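Local coordinates for protein BIFUNCTIONAL PROTEIN Proline utilization A (PutA) (Corynebacterium freiburgense, PDB 5UX5) that catalyses the two-step oxidation of proline to glutamate, probably pairing an FAD-dependent proline dehydrogenase with an NAD-dependent aldehyde dehydrogenase that follows it in the same chain, at residues Thr912-Ile916 and Val1044-Arg1050; Asp945-Trp949 and Leu995-Thr999. The contacts are given in a common frame with arbitrary orientation. Numbering follows the deposited sequence.

Interaction 1: Thr912-Ile916 and Val1044-Arg1050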
# COMPACT_ATOMS: atom_id res chain seq x y z
N THR A 912 17.91 13.31 27.17
CA THR A 912 18.27 12.47 28.30
C THR A 912 17.17 12.56 29.33
O THR A 912 16.51 13.59 29.45
CB THR A 912 19.60 12.92 28.90
OG1 THR A 912 19.60 14.34 29.04
CG2 THR A 912 20.75 12.48 28.00
N TRP A 913 16.97 11.47 30.08
CA TRP A 913 15.94 11.39 31.11
C TRP A 913 16.57 11.25 32.49
O TRP A 913 17.63 10.64 32.66
CB TRP A 913 14.99 10.21 30.86
CG TRP A 913 14.11 10.37 29.66
CD1 TRP A 913 14.45 10.14 28.36
CD2 TRP A 913 12.75 10.83 29.64
NE1 TRP A 913 13.38 10.42 27.53
CE2 TRP A 913 12.33 10.84 28.29
CE3 TRP A 913 11.85 11.24 30.64
CZ2 TRP A 913 11.05 11.26 27.91
CZ3 TRP A 913 10.58 11.63 30.26
CH2 TRP A 913 10.19 11.64 28.91
N GLU A 914 15.88 11.80 33.49
CA GLU A 914 16.31 11.71 34.87
C GLU A 914 15.13 11.37 35.77
O GLU A 914 14.01 11.82 35.53
CB GLU A 914 16.94 13.01 35.35
CG GLU A 914 16.00 14.22 35.39
CD GLU A 914 16.69 15.51 35.86
OE1 GLU A 914 17.62 15.44 36.69
OE2 GLU A 914 16.32 16.59 35.37
N ASP A 915 15.38 10.58 36.81
CA ASP A 915 14.35 10.38 37.83
C ASP A 915 13.99 11.71 38.51
O ASP A 915 14.84 12.59 38.68
CB ASP A 915 14.83 9.36 38.87
CG ASP A 915 14.71 7.93 38.40
OD1 ASP A 915 13.68 7.57 37.80
OD2 ASP A 915 15.64 7.13 38.63
N ILE A 916 12.71 11.88 38.85
CA ILE A 916 12.26 12.99 39.68
C ILE A 916 11.58 12.45 40.92
O ILE A 916 11.28 11.26 41.03
CB ILE A 916 11.31 13.97 38.93
CG1 ILE A 916 10.02 13.30 38.49
CG2 ILE A 916 12.02 14.66 37.78
CD1 ILE A 916 9.16 14.24 37.61
N VAL A 1044 21.21 4.93 35.71
CA VAL A 1044 20.17 3.92 35.83
C VAL A 1044 18.94 4.57 36.44
O VAL A 1044 18.99 5.12 37.55
CB VAL A 1044 20.65 2.74 36.67
CG1 VAL A 1044 19.58 1.70 36.74
CG2 VAL A 1044 21.89 2.15 36.05
N LEU A 1045 17.81 4.51 35.73
CA LEU A 1045 16.60 5.18 36.17
C LEU A 1045 15.70 4.24 36.95
O LEU A 1045 15.52 3.07 36.58
CB LEU A 1045 15.81 5.76 35.01
CG LEU A 1045 16.59 6.75 34.18
CD1 LEU A 1045 15.67 7.41 33.16
CD2 LEU A 1045 17.28 7.76 35.06
N ALA A 1046 15.13 4.77 38.03
CA ALA A 1046 14.08 4.05 38.72
C ALA A 1046 12.87 3.89 37.82
O ALA A 1046 12.22 2.85 37.85
CB ALA A 1046 13.72 4.79 40.01
N ASP A 1047 12.57 4.92 37.02
CA ASP A 1047 11.38 4.92 36.18
C ASP A 1047 11.51 3.89 35.08
O ASP A 1047 12.16 4.14 34.06
CB ASP A 1047 11.13 6.30 35.57
CG ASP A 1047 9.65 6.48 35.11
OD1 ASP A 1047 8.88 5.50 35.17
OD2 ASP A 1047 9.27 7.59 34.69
N GLY A 1048 10.82 2.76 35.24
CA GLY A 1048 10.83 1.74 34.20
C GLY A 1048 10.24 2.18 32.88
O GLY A 1048 10.60 1.63 31.83
N ARG A 1049 9.35 3.19 32.91
CA ARG A 1049 8.85 3.73 31.65
C ARG A 1049 9.99 4.15 30.75
O ARG A 1049 9.85 4.09 29.53
CB ARG A 1049 7.92 4.93 31.91
CG ARG A 1049 7.24 5.46 30.66
CD ARG A 1049 6.52 4.33 29.91
NE ARG A 1049 5.88 4.76 28.66
CZ ARG A 1049 6.51 4.82 27.47
NH1 ARG A 1049 7.79 4.49 27.36
NH2 ARG A 1049 5.86 5.22 26.38
N ARG A 1050 11.13 4.53 31.32
CA ARG A 1050 12.33 4.80 30.55
C ARG A 1050 13.32 3.63 30.56
O ARG A 1050 13.73 3.18 29.49
CB ARG A 1050 13.05 6.04 31.07
CG ARG A 1050 12.26 7.33 31.04
CD ARG A 1050 11.69 7.63 29.70
NE ARG A 1050 12.66 7.37 28.65
CZ ARG A 1050 12.35 7.31 27.36
NH1 ARG A 1050 11.08 7.51 26.97
NH2 ARG A 1050 13.29 7.03 26.46
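A carboxylate facing the start of a short helix can take up the backbone NH groups of the loop leading into it, and Asp915 is a clear example. Its OD2 accepts a very short hydrogen bond, 2.5 Å, from Ala1046 N, while its OD1 accepts from Asp1047 N at 3.0 Å. Asp1047 in turn takes the N-cap position: its OD1 receives Arg1049 N at 3.3 Å, and its OD2 is hydrogen-bonded to Ser580 OG. A second link is made by Arg1050, whose guanidinium lies flat on the Trp913 indole, centres 3.6 Å apart and planes at 7°, a cation-pi stack. Trp913 NE1 and Arg1050 NE, at 3.3 Å, are both donors and do not bond; NE1 gives its proton to Ala908 O instead. Between these two links, Leu1045 CD1 packs on Trp913 CB at 3.7 Å. Strand 911-915 pairs antiparallel with strand 580-591, so the arrangement is an N-capped helix start docked on a strand of the sheet in the aldehyde dehydrogenase NAD-binding domain.

Interaction 2: Asp945-Trp949 and Leu995-Thr999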
# COMPACT_ATOMS: atom_id res chain seq x y z
N ASP A 945 8.23 -0.21 37.28
CA ASP A 945 8.24 -1.25 36.26
C ASP A 945 6.85 -1.86 36.11
O ASP A 945 6.35 -2.04 34.99
CB ASP A 945 9.27 -2.33 36.59
CG ASP A 945 10.72 -1.86 36.36
OD1 ASP A 945 10.92 -0.80 35.74
OD2 ASP A 945 11.66 -2.57 36.79
N GLU A 946 6.21 -2.17 37.22
CA GLU A 946 4.86 -2.72 37.16
C GLU A 946 3.91 -1.78 36.42
O GLU A 946 3.17 -2.21 35.53
CB GLU A 946 4.34 -3.00 38.57
CG GLU A 946 2.97 -3.63 38.62
CD GLU A 946 2.90 -5.02 38.02
OE1 GLU A 946 1.79 -5.42 37.63
OE2 GLU A 946 3.95 -5.71 37.96
N ILE A 947 3.93 -0.49 36.77
CA ILE A 947 3.00 0.47 36.15
C ILE A 947 3.31 0.63 34.68
O ILE A 947 2.40 0.69 33.84
CB ILE A 947 3.05 1.82 36.88
CG1 ILE A 947 2.58 1.70 38.30
CG2 ILE A 947 2.25 2.86 36.13
CD1 ILE A 947 2.89 2.97 39.01
N ALA A 948 4.59 0.76 34.33
CA ALA A 948 4.95 0.85 32.92
C ALA A 948 4.54 -0.41 32.18
O ALA A 948 4.03 -0.34 31.06
CB ALA A 948 6.46 1.10 32.78
N TRP A 949 4.68 -1.57 32.81
CA TRP A 949 4.28 -2.80 32.14
C TRP A 949 2.78 -2.83 31.90
O TRP A 949 2.33 -3.21 30.82
CB TRP A 949 4.75 -4.01 32.95
CG TRP A 949 4.89 -5.26 32.12
CD1 TRP A 949 3.99 -6.28 32.02
CD2 TRP A 949 5.98 -5.59 31.25
NE1 TRP A 949 4.45 -7.22 31.16
CE2 TRP A 949 5.67 -6.83 30.67
CE3 TRP A 949 7.18 -4.96 30.91
CZ2 TRP A 949 6.53 -7.46 29.76
CZ3 TRP A 949 8.04 -5.59 30.00
CH2 TRP A 949 7.70 -6.83 29.45
N LEU A 995 14.12 -9.89 35.31
CA LEU A 995 13.17 -10.89 35.78
C LEU A 995 11.83 -10.74 35.09
O LEU A 995 11.12 -11.72 34.89
CB LEU A 995 13.02 -10.77 37.30
CG LEU A 995 12.10 -11.74 38.04
CD1 LEU A 995 12.53 -13.15 37.80
CD2 LEU A 995 12.17 -11.44 39.55
N ARG A 996 11.49 -9.51 34.68
CA ARG A 996 10.20 -9.21 34.10
C ARG A 996 10.18 -9.41 32.59
O ARG A 996 9.13 -9.78 32.04
CB ARG A 996 9.82 -7.76 34.45
CG ARG A 996 8.55 -7.24 33.79
CD ARG A 996 8.18 -5.85 34.24
NE ARG A 996 8.03 -5.72 35.68
CZ ARG A 996 6.89 -5.93 36.35
NH1 ARG A 996 5.80 -6.28 35.68
NH2 ARG A 996 6.83 -5.78 37.67
N THR A 997 11.29 -9.16 31.90
CA THR A 997 11.33 -9.33 30.46
C THR A 997 11.89 -10.68 30.04
O THR A 997 11.69 -11.08 28.89
CB THR A 997 12.13 -8.20 29.80
OG1 THR A 997 13.48 -8.23 30.28
CG2 THR A 997 11.52 -6.88 30.12
N GLY A 998 12.56 -11.38 30.95
CA GLY A 998 13.25 -12.61 30.61
C GLY A 998 14.65 -12.46 30.06
O GLY A 998 15.26 -13.46 29.67
N THR A 999 15.18 -11.24 30.00
CA THR A 999 16.51 -10.99 29.47
C THR A 999 17.57 -11.64 30.35
O THR A 999 17.39 -11.82 31.55
CB THR A 999 16.77 -9.49 29.39
OG1 THR A 999 15.77 -8.88 28.57
CG2 THR A 999 18.12 -9.20 28.83
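A salt bridge leads this contact: Glu946 OE2 accepts from both Arg996 NH2, at 2.9 Å, and Arg996 NH1, at 3.0 Å, so one carboxylate oxygen holds two nitrogens of the guanidinium. The helix carrying Arg996, 984-997, is the connection of a beta-alpha-beta crossover between the parallel strands 965-980 and 1000-1003, and the bridge ties its C-terminal end to helix 936-953. Both charges have further partners. Glu946 OE1 pairs with Arg950, within its own helix, and Arg996 also makes a cation-pi contact with Tyr929. Asp945, although close by, directs its carboxylate to Arg989, whose NH2 forms a salt bridge with OD1; toward Arg996 it offers its CB, 3.7 Å from Arg996 NE. The guanidinium has the backbone of Asp945 and Glu946 over one face. Nearer its root, the same side chain turns apolar: Arg996 CG sits over the six-membered ring of Trp949, 4.0 Å from its centroid and 14° off the normal, a CH-pi contact. One long side chain thus serves as both ion and hydrocarbon. The packing finishes at the six-membered ring of the indole, where Trp949 CZ3 meets Thr997 CG2 at 3.7 Å.

Interaction 1 joins the NAD-binding sheet to the C-terminal region, whereas interaction 2 pairs two helices within that region. Their centres lie about 14 Å apart, and along the chain interaction 2 falls wholly between the segments of interaction 1: the order is 912-916, 945-949, 995-999, 1044-1050. They touch directly: Gly1048 CA lies 3.0 Å from Asp945 OD1, and Arg1049 N packs 3.6 Å from Ala948 CB. Arg989 of helix 984-997 connects them further, forming a salt bridge with Asp945 and a hydrogen bond with Leu1045 O. Helix 936-953, which also meets Asp915 through Phe937, is therefore common ground for the two contacts. The C-terminal region thus abuts the NAD-binding sheet, consistent with the C-terminal domain's importance for catalysis.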